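Local coordinates for protein phenyl-3-pyruvate decarboxylase (Azospirillum brasilense, PDB 2NXW) that decarboxylates phenylpyruvate and indole-3-pyruvate to the corresponding acetaldehydes, using thiamine diphosphate and a metal ion, and so takes part in auxin biosynthesis, at residues A24-R29 / V53-I59; A30-R34 / I165-L169; D449-Q453 / L494-F499; N476-E480 / F491-D495. One frame throughout, in Å; residues are numbered along the deposited sequence.

Contact 1. Residues A24-R29 / V53-I59; sequences AEALLR and VAEETQI
One face of the Arg29 guanidinium carries Ile59 CD1, 3.9 Å above the plane and displaced toward the rim, while the Glu25 carboxylate meets Thr57, its OE2 lying 3.6 Å from Thr57 CG2. These contacts lie where two helices of the α/β N-terminal thiamine diphosphate-binding domain meet. Helix 23-33 leans on helix 48-57, the connection of the β-α-β crossover between strands 39-41 and 62-64; the axes of the two helical segments come within 10.3 Å at a crossing angle of -69°. Ala24 leaves room for Val53, whose CG1 lies 3.9 Å from Ala24 CB. Leu28 reaches deeper, laying CD1 over Ala54 CA at 3.8 Å, and both residues rest on Met39 of strand 39-41. Past the helix end the chain turns at Gln58, with positive phi, which brings the branched Ile59 back against helix 23-33: CG2 packs on Leu28 CB and CD1 on Arg29 CG (3.6 Å). Glu25 crosses Val53 with its aliphatic CG, and its OE1 is bonded to Lys22 N. Thr57 satisfies its own hydroxyl: with OG1 between backbone N and carbonyl carbon (chi1 66°), it donates to Val53 O at 2.7 Å, while Thr57 N reaches that oxygen from the opposite face.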
# COMPACT_ATOMS: atom_id res chain seq x y z
N ALA A 24 -6.23 -14.99 33.34
CA ALA A 24 -7.09 -15.84 32.51
C ALA A 24 -8.50 -15.96 33.08
O ALA A 24 -9.48 -15.95 32.34
CB ALA A 24 -6.46 -17.23 32.34
N GLU A 25 -8.60 -16.08 34.41
CA GLU A 25 -9.90 -16.21 35.08
C GLU A 25 -10.69 -14.92 34.91
O GLU A 25 -11.90 -14.95 34.66
CB GLU A 25 -9.71 -16.49 36.58
CG GLU A 25 -8.87 -17.72 36.90
CD GLU A 25 -8.72 -17.97 38.41
OE1 GLU A 25 -8.24 -17.06 39.14
OE2 GLU A 25 -9.07 -19.07 38.86
N ALA A 26 -10.02 -13.78 35.06
CA ALA A 26 -10.66 -12.48 34.92
C ALA A 26 -11.22 -12.32 33.51
O ALA A 26 -12.30 -11.77 33.32
CB ALA A 26 -9.66 -11.37 35.23
N LEU A 27 -10.47 -12.80 32.53
CA LEU A 27 -10.91 -12.71 31.14
C LEU A 27 -12.12 -13.61 30.90
O LEU A 27 -13.11 -13.17 30.31
CB LEU A 27 -9.77 -13.10 30.20
CG LEU A 27 -10.14 -13.25 28.72
CD1 LEU A 27 -10.71 -11.95 28.17
CD2 LEU A 27 -8.90 -13.65 27.94
N LEU A 28 -12.05 -14.85 31.35
CA LEU A 28 -13.18 -15.77 31.18
C LEU A 28 -14.42 -15.21 31.85
O LEU A 28 -15.52 -15.28 31.30
CB LEU A 28 -12.83 -17.15 31.74
CG LEU A 28 -11.75 -17.93 30.96
CD1 LEU A 28 -11.33 -19.16 31.76
CD2 LEU A 28 -12.28 -18.35 29.57
N ARG A 29 -14.25 -14.62 33.04
CA ARG A 29 -15.39 -14.05 33.75
C ARG A 29 -15.96 -12.83 33.01
O ARG A 29 -17.17 -12.65 32.96
CB ARG A 29 -14.99 -13.67 35.18
CG ARG A 29 -14.78 -14.88 36.08
CD ARG A 29 -14.37 -14.48 37.50
NE ARG A 29 -14.16 -15.66 38.34
CZ ARG A 29 -15.12 -16.49 38.72
NH1 ARG A 29 -16.38 -16.28 38.35
NH2 ARG A 29 -14.83 -17.55 39.48
N VAL A 53 -6.49 -23.33 32.95
CA VAL A 53 -7.38 -22.50 33.75
C VAL A 53 -8.82 -22.68 33.27
O VAL A 53 -9.74 -22.83 34.07
CB VAL A 53 -7.00 -21.00 33.67
CG1 VAL A 53 -8.05 -20.15 34.38
CG2 VAL A 53 -5.63 -20.78 34.30
N ALA A 54 -9.02 -22.68 31.96
CA ALA A 54 -10.37 -22.84 31.44
C ALA A 54 -10.99 -24.17 31.87
O ALA A 54 -12.15 -24.21 32.29
CB ALA A 54 -10.35 -22.74 29.91
N GLU A 55 -10.23 -25.25 31.77
CA GLU A 55 -10.74 -26.56 32.13
C GLU A 55 -10.98 -26.72 33.62
O GLU A 55 -11.99 -27.30 34.04
CB GLU A 55 -9.77 -27.65 31.67
CG GLU A 55 -10.27 -29.05 31.97
CD GLU A 55 -9.30 -30.10 31.51
OE1 GLU A 55 -8.36 -30.43 32.26
OE2 GLU A 55 -9.47 -30.61 30.38
N GLU A 56 -10.04 -26.23 34.42
CA GLU A 56 -10.17 -26.37 35.86
C GLU A 56 -11.24 -25.48 36.48
O GLU A 56 -11.96 -25.92 37.39
CB GLU A 56 -8.81 -26.13 36.51
CG GLU A 56 -7.90 -27.34 36.39
CD GLU A 56 -6.49 -27.08 36.86
OE1 GLU A 56 -6.29 -26.16 37.68
OE2 GLU A 56 -5.58 -27.81 36.42
N THR A 57 -11.38 -24.26 35.99
CA THR A 57 -12.38 -23.34 36.53
C THR A 57 -13.77 -23.53 35.95
O THR A 57 -14.77 -23.22 36.61
CB THR A 57 -11.99 -21.87 36.30
OG1 THR A 57 -12.01 -21.59 34.89
CG2 THR A 57 -10.59 -21.59 36.87
N GLN A 58 -13.85 -24.02 34.72
CA GLN A 58 -15.13 -24.23 34.06
C GLN A 58 -16.00 -22.96 34.06
O GLN A 58 -17.23 -23.05 34.14
CB GLN A 58 -15.89 -25.38 34.72
CG GLN A 58 -15.30 -26.77 34.47
CD GLN A 58 -15.40 -27.20 33.02
OE1 GLN A 58 -16.47 -27.11 32.42
NE2 GLN A 58 -14.30 -27.67 32.45
N ILE A 59 -15.38 -21.79 33.97
CA ILE A 59 -16.14 -20.55 33.94
C ILE A 59 -17.01 -20.55 32.68
O ILE A 59 -18.16 -20.10 32.69
CB ILE A 59 -15.20 -19.31 33.95
CG1 ILE A 59 -14.50 -19.23 35.31
CG2 ILE A 59 -16.00 -18.04 33.69
CD1 ILE A 59 -13.42 -18.16 35.39

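Contact 2. Residues A30-R34 / I165-L169; sequences ALKDR and IARVL
Ala30 meets helix 161-175 with its methyl group, CB standing 4.0 Å from both Ile165 CG2 and Leu169 CD1; a side chain this small leaves room for the larger Ile165 and Leu169. Leu31 starts off along the contact rather than into it, yet its CD2 branch swings across Leu169 at about a right angle and comes within 3.8 Å of Leu169 CD2. Beneath them Val114 of strand 113-119 touches both leucines, so the branched side chains fill the layer between helices and sheet. Further along, Arg34 stretches over Leu169 with its chain extended from CG to NE, setting CD and NE each 3.8 Å from Leu169 CB. Its long aliphatic part covers the leucine while the guanidinium is held by polar partners: NH1 donates to Ala30 O at 3.1 Å, that oxygen lying in the guanidinium plane, NE forms a salt bridge with Asp198, and NH2 bonds Gly196 O. A leucine in its place would probably leave the Asp198 carboxylate without its mate and Ala30 O without its side-chain donor. Two helices packed side by side on a parallel sheet in this way are characteristic of the α/β fold of thiamine diphosphate enzyme N-terminal domains.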
# COMPACT_ATOMS: atom_id res chain seq x y z
N ALA A 30 -15.08 -12.00 32.44
CA ALA A 30 -15.51 -10.82 31.70
C ALA A 30 -16.33 -11.24 30.47
O ALA A 30 -17.30 -10.58 30.10
CB ALA A 30 -14.30 -10.01 31.26
N LEU A 31 -15.93 -12.35 29.85
CA LEU A 31 -16.65 -12.85 28.68
C LEU A 31 -18.02 -13.37 29.11
O LEU A 31 -19.03 -13.09 28.46
CB LEU A 31 -15.83 -13.96 28.00
CG LEU A 31 -14.57 -13.45 27.31
CD1 LEU A 31 -13.60 -14.59 27.04
CD2 LEU A 31 -14.97 -12.72 26.02
N LYS A 32 -18.06 -14.12 30.20
CA LYS A 32 -19.32 -14.65 30.70
C LYS A 32 -20.25 -13.50 31.10
O LYS A 32 -21.46 -13.57 30.87
CB LYS A 32 -19.07 -15.57 31.90
CG LYS A 32 -20.34 -16.24 32.40
CD LYS A 32 -20.07 -17.17 33.55
CE LYS A 32 -21.36 -17.82 34.02
NZ LYS A 32 -21.15 -18.73 35.17
N ASP A 33 -19.69 -12.44 31.69
CA ASP A 33 -20.48 -11.27 32.09
C ASP A 33 -21.16 -10.63 30.89
O ASP A 33 -22.22 -10.00 31.01
CB ASP A 33 -19.60 -10.18 32.73
CG ASP A 33 -19.06 -10.56 34.08
OD1 ASP A 33 -19.65 -11.42 34.77
OD2 ASP A 33 -18.02 -9.97 34.46
N ARG A 34 -20.54 -10.78 29.73
CA ARG A 34 -21.05 -10.21 28.50
C ARG A 34 -21.89 -11.17 27.66
O ARG A 34 -22.21 -10.87 26.51
CB ARG A 34 -19.89 -9.64 27.70
CG ARG A 34 -19.29 -8.41 28.38
CD ARG A 34 -17.94 -8.00 27.80
NE ARG A 34 -17.51 -6.72 28.35
CZ ARG A 34 -17.02 -6.54 29.58
NH1 ARG A 34 -16.89 -7.57 30.41
NH2 ARG A 34 -16.70 -5.31 29.98
N ILE A 165 -8.86 -5.40 28.49
CA ILE A 165 -9.91 -6.38 28.20
C ILE A 165 -11.25 -5.65 28.01
O ILE A 165 -11.98 -5.89 27.05
CB ILE A 165 -10.03 -7.40 29.34
CG1 ILE A 165 -8.80 -8.30 29.35
CG2 ILE A 165 -11.30 -8.25 29.19
CD1 ILE A 165 -8.69 -9.18 30.58
N ALA A 166 -11.58 -4.74 28.93
CA ALA A 166 -12.84 -4.02 28.81
C ALA A 166 -12.88 -3.21 27.51
O ALA A 166 -13.92 -3.15 26.85
CB ALA A 166 -13.03 -3.08 30.01
N ARG A 167 -11.76 -2.61 27.14
CA ARG A 167 -11.71 -1.82 25.92
C ARG A 167 -11.94 -2.69 24.68
O ARG A 167 -12.75 -2.37 23.81
CB ARG A 167 -10.37 -1.10 25.78
CG ARG A 167 -10.20 -0.36 24.44
CD ARG A 167 -8.83 0.29 24.29
NE ARG A 167 -7.73 -0.66 24.17
CZ ARG A 167 -7.46 -1.36 23.07
NH1 ARG A 167 -8.22 -1.21 21.99
NH2 ARG A 167 -6.43 -2.19 23.04
N VAL A 168 -11.22 -3.80 24.61
CA VAL A 168 -11.33 -4.69 23.46
C VAL A 168 -12.68 -5.40 23.37
O VAL A 168 -13.27 -5.45 22.29
CB VAL A 168 -10.17 -5.70 23.46
CG1 VAL A 168 -10.34 -6.72 22.34
CG2 VAL A 168 -8.85 -4.95 23.26
N LEU A 169 -13.17 -5.94 24.49
CA LEU A 169 -14.46 -6.60 24.45
C LEU A 169 -15.54 -5.57 24.16
O LEU A 169 -16.54 -5.86 23.51
CB LEU A 169 -14.76 -7.33 25.76
CG LEU A 169 -13.77 -8.43 26.12
CD1 LEU A 169 -14.32 -9.20 27.32
CD2 LEU A 169 -13.57 -9.38 24.92

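Contact 3. Residues D449-Q453 / L494-F499; sequences DGAFQ and LDDWRF. With MG (magnesium ion), chain C; TPP (thiamine diphosphate), chain E.
Asp449 and Gln453, on the helix starting at the GDG of the GDG...N motif of thiamine diphosphate enzymes, face Leu494, Trp497 and Phe499 of an irregular loop. Gln453 lays its amide on the Trp497 indole, planes 13° apart, with CD 3.4 Å above the ring and CG over the six-membered ring. Gln453 NE2 and Trp497 NE1, both donors, merely stack; Gln453 OE1 instead accepts from Ser66 of the second subunit, whose Arg463 makes a cation-pi contact with Trp497. An alanine replacing Trp497 would probably uncover one side of the Gln453 amide and deprive Arg463 of the second subunit of its aromatic partner. Phe499 receives Gln453 CG at its edge, and its ring meets that of Phe452 obliquely, centroids 5.1 Å apart. Leu494 puts CD1 3.6 Å from Asp449 OD2, shielding a carboxylate whose OD1 binds magnesium; Asp449 CG sits between its backbone N and carbonyl carbon (chi1 54°), which swings OD1 to the metal. Gly450 N donates to cofactor O2A at 2.8 Å and Ala451 N to O1A at 2.9 Å. Glycine suits the first position, since a beta carbon would clash with O7. A helix N-terminus gripping diphosphate beside a metal-binding aspartate is the signature of this cofactor site.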
# COMPACT_ATOMS: atom_id res chain seq x y z
N ASP A 449 -20.86 -31.67 -1.22
CA ASP A 449 -19.75 -32.61 -1.14
C ASP A 449 -18.38 -31.92 -1.09
O ASP A 449 -17.49 -32.35 -0.35
CB ASP A 449 -19.81 -33.65 -2.29
CG ASP A 449 -19.91 -33.03 -3.69
OD1 ASP A 449 -20.78 -32.16 -3.93
OD2 ASP A 449 -19.11 -33.47 -4.54
N GLY A 450 -18.21 -30.86 -1.86
CA GLY A 450 -16.95 -30.15 -1.84
C GLY A 450 -16.68 -29.56 -0.47
O GLY A 450 -15.57 -29.68 0.07
N ALA A 451 -17.69 -28.93 0.11
CA ALA A 451 -17.53 -28.33 1.44
C ALA A 451 -17.35 -29.38 2.53
O ALA A 451 -16.59 -29.17 3.48
CB ALA A 451 -18.71 -27.44 1.77
N PHE A 452 -18.05 -30.51 2.41
CA PHE A 452 -17.90 -31.54 3.43
C PHE A 452 -16.46 -32.07 3.44
O PHE A 452 -15.93 -32.38 4.49
CB PHE A 452 -18.88 -32.68 3.18
CG PHE A 452 -19.03 -33.61 4.35
CD1 PHE A 452 -20.06 -33.43 5.27
CD2 PHE A 452 -18.11 -34.63 4.56
CE1 PHE A 452 -20.16 -34.27 6.39
CE2 PHE A 452 -18.21 -35.46 5.68
CZ PHE A 452 -19.24 -35.27 6.59
N GLN A 453 -15.84 -32.19 2.27
CA GLN A 453 -14.47 -32.66 2.19
C GLN A 453 -13.52 -31.74 2.97
O GLN A 453 -12.45 -32.15 3.38
CB GLN A 453 -14.00 -32.72 0.74
CG GLN A 453 -14.66 -33.79 -0.10
CD GLN A 453 -14.27 -33.67 -1.54
OE1 GLN A 453 -13.18 -33.18 -1.85
NE2 GLN A 453 -15.13 -34.14 -2.43
N LEU A 494 -15.82 -33.88 -9.48
CA LEU A 494 -15.16 -34.48 -8.34
C LEU A 494 -15.38 -35.98 -8.38
O LEU A 494 -16.21 -36.48 -9.15
CB LEU A 494 -15.69 -33.89 -7.02
CG LEU A 494 -15.51 -32.37 -6.88
CD1 LEU A 494 -16.08 -31.88 -5.55
CD2 LEU A 494 -14.03 -31.99 -6.99
N ASP A 495 -14.63 -36.69 -7.55
CA ASP A 495 -14.70 -38.14 -7.48
C ASP A 495 -15.85 -38.56 -6.57
O ASP A 495 -16.51 -37.72 -5.95
CB ASP A 495 -13.38 -38.68 -6.93
CG ASP A 495 -13.01 -40.04 -7.47
OD1 ASP A 495 -13.90 -40.76 -7.97
OD2 ASP A 495 -11.82 -40.39 -7.38
N ASP A 496 -16.08 -39.86 -6.50
CA ASP A 496 -17.11 -40.43 -5.65
C ASP A 496 -16.50 -40.67 -4.28
O ASP A 496 -15.51 -41.37 -4.16
CB ASP A 496 -17.60 -41.76 -6.25
CG ASP A 496 -18.56 -42.52 -5.34
OD1 ASP A 496 -19.53 -41.90 -4.86
OD2 ASP A 496 -18.34 -43.73 -5.11
N TRP A 497 -17.05 -40.02 -3.26
CA TRP A 497 -16.61 -40.22 -1.87
C TRP A 497 -17.86 -40.82 -1.21
O TRP A 497 -18.96 -40.28 -1.38
CB TRP A 497 -16.27 -38.89 -1.19
CG TRP A 497 -15.05 -38.19 -1.72
CD1 TRP A 497 -14.81 -37.80 -3.02
CD2 TRP A 497 -13.95 -37.68 -0.95
NE1 TRP A 497 -13.64 -37.08 -3.09
CE2 TRP A 497 -13.10 -36.98 -1.84
CE3 TRP A 497 -13.62 -37.73 0.42
CZ2 TRP A 497 -11.93 -36.35 -1.41
CZ3 TRP A 497 -12.45 -37.10 0.85
CH2 TRP A 497 -11.62 -36.41 -0.07
N ARG A 498 -17.69 -41.92 -0.49
CA ARG A 498 -18.83 -42.57 0.16
C ARG A 498 -18.93 -42.02 1.58
O ARG A 498 -18.51 -42.66 2.55
CB ARG A 498 -18.63 -44.09 0.20
CG ARG A 498 -18.96 -44.81 -1.11
CD ARG A 498 -18.02 -44.48 -2.23
NE ARG A 498 -16.66 -44.92 -1.93
CZ ARG A 498 -15.71 -45.08 -2.83
NH1 ARG A 498 -14.50 -45.48 -2.46
NH2 ARG A 498 -15.96 -44.85 -4.11
N PHE A 499 -19.49 -40.83 1.69
CA PHE A 499 -19.58 -40.15 2.97
C PHE A 499 -20.41 -40.88 4.02
O PHE A 499 -19.99 -40.98 5.18
CB PHE A 499 -20.11 -38.73 2.76
CG PHE A 499 -19.22 -37.86 1.89
CD1 PHE A 499 -17.99 -37.40 2.36
CD2 PHE A 499 -19.65 -37.46 0.62
CE1 PHE A 499 -17.20 -36.53 1.58
CE2 PHE A 499 -18.86 -36.60 -0.16
CZ PHE A 499 -17.65 -36.13 0.32
MG MG C . -21.17 -30.43 -4.97
N1' TPP E . -12.67 -22.11 -1.30
C2' TPP E . -13.33 -21.60 -0.25
CM2 TPP E . -12.74 -21.75 1.15
N3' TPP E . -14.50 -20.97 -0.41
C4' TPP E . -15.07 -20.80 -1.64
N4' TPP E . -16.22 -20.08 -1.75
C5' TPP E . -14.43 -21.38 -2.78
C6' TPP E . -13.19 -22.02 -2.57
C7' TPP E . -15.03 -21.28 -4.21
N3 TPP E . -16.34 -22.06 -4.39
C2 TPP E . -17.49 -21.39 -4.34
S1 TPP E . -18.71 -22.60 -4.64
C5 TPP E . -17.63 -23.98 -4.83
C4 TPP E . -16.36 -23.41 -4.67
CM4 TPP E . -15.08 -24.28 -4.77
C6 TPP E . -18.04 -25.37 -5.11
C7 TPP E . -18.80 -25.93 -3.89
O7 TPP E . -18.95 -27.30 -4.15
PA TPP E . -19.98 -27.99 -3.17
O1A TPP E . -19.61 -27.82 -1.70
O2A TPP E . -19.96 -29.46 -3.58
O3A TPP E . -21.46 -27.44 -3.37
PB TPP E . -22.13 -27.33 -4.87
O1B TPP E . -21.84 -28.60 -5.67
O2B TPP E . -23.65 -27.14 -4.58
O3B TPP E . -21.61 -26.09 -5.60
O HOH W 1 -17.20 -35.23 -3.82
O HOH W 2 -22.92 -30.42 -3.76

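Contact 4. Residues N476-E480 / F491-D495; sequences NASWE and FNDLD. With MG (magnesium ion), chain C; TPP (thiamine diphosphate), chain E.
Trp479 N and Leu494 N each find an acceptor across the contact. Trp479 N donates to Asn492 O at 3.0 Å, nearly straight (N-H...O 163°) and in the carbonyl plane; Leu494 N reaches Ala477 O, also at 3.0 Å, but from well above that carbonyl's plane. The two bonds flank Ser478 and Asp493, the non-hydrogen-bonded pair of a single antiparallel bridge. Asn492 O also takes a CA-H contact from Ser478 CA at 3.3 Å, and Ala477 O a bond from Arg542. These bonds join residues 491-495 to the strand-end loop that closes the GDG...N motif, whose Asn476 OD1 binds magnesium at 2.1 Å; Ser478 O binds the same ion, beside Asp449, two cofactor oxygens and a water. Cofactor O1B is gripped by Glu480 N at 2.9 Å and by Asn476 ND2. Ser478 OG donates to Glu480 OE1 at 2.7 Å; Arg483 forms salt bridges with Glu480 OE1 and Asp493 OD1 and bonds Ser478 OG; Glu480 OE2 has Gly543 N. The broad indole of Trp479 suits its place between ligand and loop: cofactor methyl CM4 lies over one face, while Leu494 CD2 covers the centre of the other, 3.9 Å above the plane. With CG beside the backbone N (chi1 -69°), Asn492 brings ND2 to the edge of this ring, 3.6 Å from Trp479 CE3, its amide turned 74° from the ring plane.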
# COMPACT_ATOMS: atom_id res chain seq x y z
N ASN A 476 -23.23 -34.23 -5.35
CA ASN A 476 -23.32 -34.25 -6.81
C ASN A 476 -21.95 -34.51 -7.44
O ASN A 476 -21.79 -34.37 -8.65
CB ASN A 476 -23.95 -32.94 -7.37
CG ASN A 476 -23.31 -31.66 -6.80
OD1 ASN A 476 -22.20 -31.67 -6.29
ND2 ASN A 476 -24.03 -30.55 -6.93
N ALA A 477 -20.98 -34.96 -6.63
CA ALA A 477 -19.62 -35.25 -7.11
C ALA A 477 -19.19 -34.10 -8.01
O ALA A 477 -18.74 -34.29 -9.15
CB ALA A 477 -19.61 -36.56 -7.90
N SER A 478 -19.31 -32.90 -7.46
CA SER A 478 -19.04 -31.71 -8.25
C SER A 478 -18.96 -30.44 -7.43
O SER A 478 -19.58 -30.32 -6.37
CB SER A 478 -20.20 -31.54 -9.24
OG SER A 478 -20.10 -30.38 -10.04
N TRP A 479 -18.18 -29.49 -7.94
CA TRP A 479 -18.15 -28.14 -7.36
C TRP A 479 -19.16 -27.52 -8.33
O TRP A 479 -18.81 -26.80 -9.28
CB TRP A 479 -16.77 -27.50 -7.55
CG TRP A 479 -15.75 -27.89 -6.53
CD1 TRP A 479 -15.95 -28.16 -5.19
CD2 TRP A 479 -14.34 -28.00 -6.74
NE1 TRP A 479 -14.75 -28.42 -4.57
CE2 TRP A 479 -13.75 -28.33 -5.50
CE3 TRP A 479 -13.51 -27.84 -7.87
CZ2 TRP A 479 -12.37 -28.51 -5.35
CZ3 TRP A 479 -12.16 -28.02 -7.72
CH2 TRP A 479 -11.59 -28.35 -6.47
N GLU A 480 -20.44 -27.82 -8.10
CA GLU A 480 -21.49 -27.42 -9.02
C GLU A 480 -21.70 -25.93 -9.23
O GLU A 480 -22.01 -25.51 -10.35
CB GLU A 480 -22.80 -28.11 -8.65
CG GLU A 480 -23.87 -28.13 -9.77
CD GLU A 480 -23.49 -28.95 -11.01
OE1 GLU A 480 -22.55 -29.78 -10.96
OE2 GLU A 480 -24.18 -28.76 -12.05
N PHE A 491 -12.18 -29.63 -14.34
CA PHE A 491 -11.77 -29.68 -12.93
C PHE A 491 -12.89 -29.59 -11.89
O PHE A 491 -12.65 -29.86 -10.71
CB PHE A 491 -10.66 -28.64 -12.65
CG PHE A 491 -11.04 -27.23 -12.99
CD1 PHE A 491 -11.98 -26.53 -12.22
CD2 PHE A 491 -10.45 -26.58 -14.07
CE1 PHE A 491 -12.33 -25.22 -12.53
CE2 PHE A 491 -10.80 -25.27 -14.39
CZ PHE A 491 -11.73 -24.59 -13.62
N ASN A 492 -14.10 -29.22 -12.31
CA ASN A 492 -15.21 -29.13 -11.37
C ASN A 492 -15.83 -30.50 -11.12
O ASN A 492 -16.71 -30.65 -10.26
CB ASN A 492 -16.26 -28.14 -11.87
CG ASN A 492 -15.77 -26.71 -11.84
OD1 ASN A 492 -16.06 -25.92 -12.74
ND2 ASN A 492 -15.02 -26.37 -10.80
N ASP A 493 -15.40 -31.50 -11.89
CA ASP A 493 -15.88 -32.87 -11.70
C ASP A 493 -15.11 -33.46 -10.53
O ASP A 493 -13.89 -33.57 -10.58
CB ASP A 493 -15.58 -33.74 -12.92
CG ASP A 493 -16.40 -33.37 -14.13
OD1 ASP A 493 -17.44 -32.70 -14.00
OD2 ASP A 493 -16.00 -33.80 -15.24
N LEU A 494 -15.82 -33.88 -9.48
CA LEU A 494 -15.16 -34.48 -8.34
C LEU A 494 -15.38 -35.98 -8.38
O LEU A 494 -16.21 -36.48 -9.15
CB LEU A 494 -15.69 -33.89 -7.02
CG LEU A 494 -15.51 -32.37 -6.88
CD1 LEU A 494 -16.08 -31.88 -5.55
CD2 LEU A 494 -14.03 -31.99 -6.99
N ASP A 495 -14.63 -36.69 -7.55
CA ASP A 495 -14.70 -38.14 -7.48
C ASP A 495 -15.85 -38.56 -6.57
O ASP A 495 -16.51 -37.72 -5.95
CB ASP A 495 -13.38 -38.68 -6.93
CG ASP A 495 -13.01 -40.04 -7.47
OD1 ASP A 495 -13.90 -40.76 -7.97
OD2 ASP A 495 -11.82 -40.39 -7.38
MG MG C . -21.17 -30.43 -4.97
N1' TPP E . -12.67 -22.11 -1.30
C2' TPP E . -13.33 -21.60 -0.25
CM2 TPP E . -12.74 -21.75 1.15
N3' TPP E . -14.50 -20.97 -0.41
C4' TPP E . -15.07 -20.80 -1.64
N4' TPP E . -16.22 -20.08 -1.75
C5' TPP E . -14.43 -21.38 -2.78
C6' TPP E . -13.19 -22.02 -2.57
C7' TPP E . -15.03 -21.28 -4.21
N3 TPP E . -16.34 -22.06 -4.39
C2 TPP E . -17.49 -21.39 -4.34
S1 TPP E . -18.71 -22.60 -4.64
C5 TPP E . -17.63 -23.98 -4.83
C4 TPP E . -16.36 -23.41 -4.67
CM4 TPP E . -15.08 -24.28 -4.77
C6 TPP E . -18.04 -25.37 -5.11
C7 TPP E . -18.80 -25.93 -3.89
O7 TPP E . -18.95 -27.30 -4.15
PA TPP E . -19.98 -27.99 -3.17
O1A TPP E . -19.61 -27.82 -1.70
O2A TPP E . -19.96 -29.46 -3.58
O3A TPP E . -21.46 -27.44 -3.37
PB TPP E . -22.13 -27.33 -4.87
O1B TPP E . -21.84 -28.60 -5.67
O2B TPP E . -23.65 -27.14 -4.58
O3B TPP E . -21.61 -26.09 -5.60
O HOH W 2 -22.92 -30.42 -3.76

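Overall arrangement
Contacts 1 and 2 both use helix 23-33 of the N-terminal domain; their centres are 13 Å apart, their segments alternate along the chain, and Leu27 packs on Ile165 between them. Contacts 3 and 4 follow later, in the C-terminal cofactor-binding domain, with centres 8 Å apart; they share Leu494 and Asp495 and meet at the magnesium, where Asp449 OD2 probably accepts from Ser478 N. The two groups stand about 39 to 45 Å apart, centre to centre. The subunit interface connects them differently: Glu55 of one subunit bonds Ala490 and, weakly, Phe491 of another, so one chain's N-terminal domain meets the loop of contact 4 in the second subunit, consistent with a cofactor site between subunits.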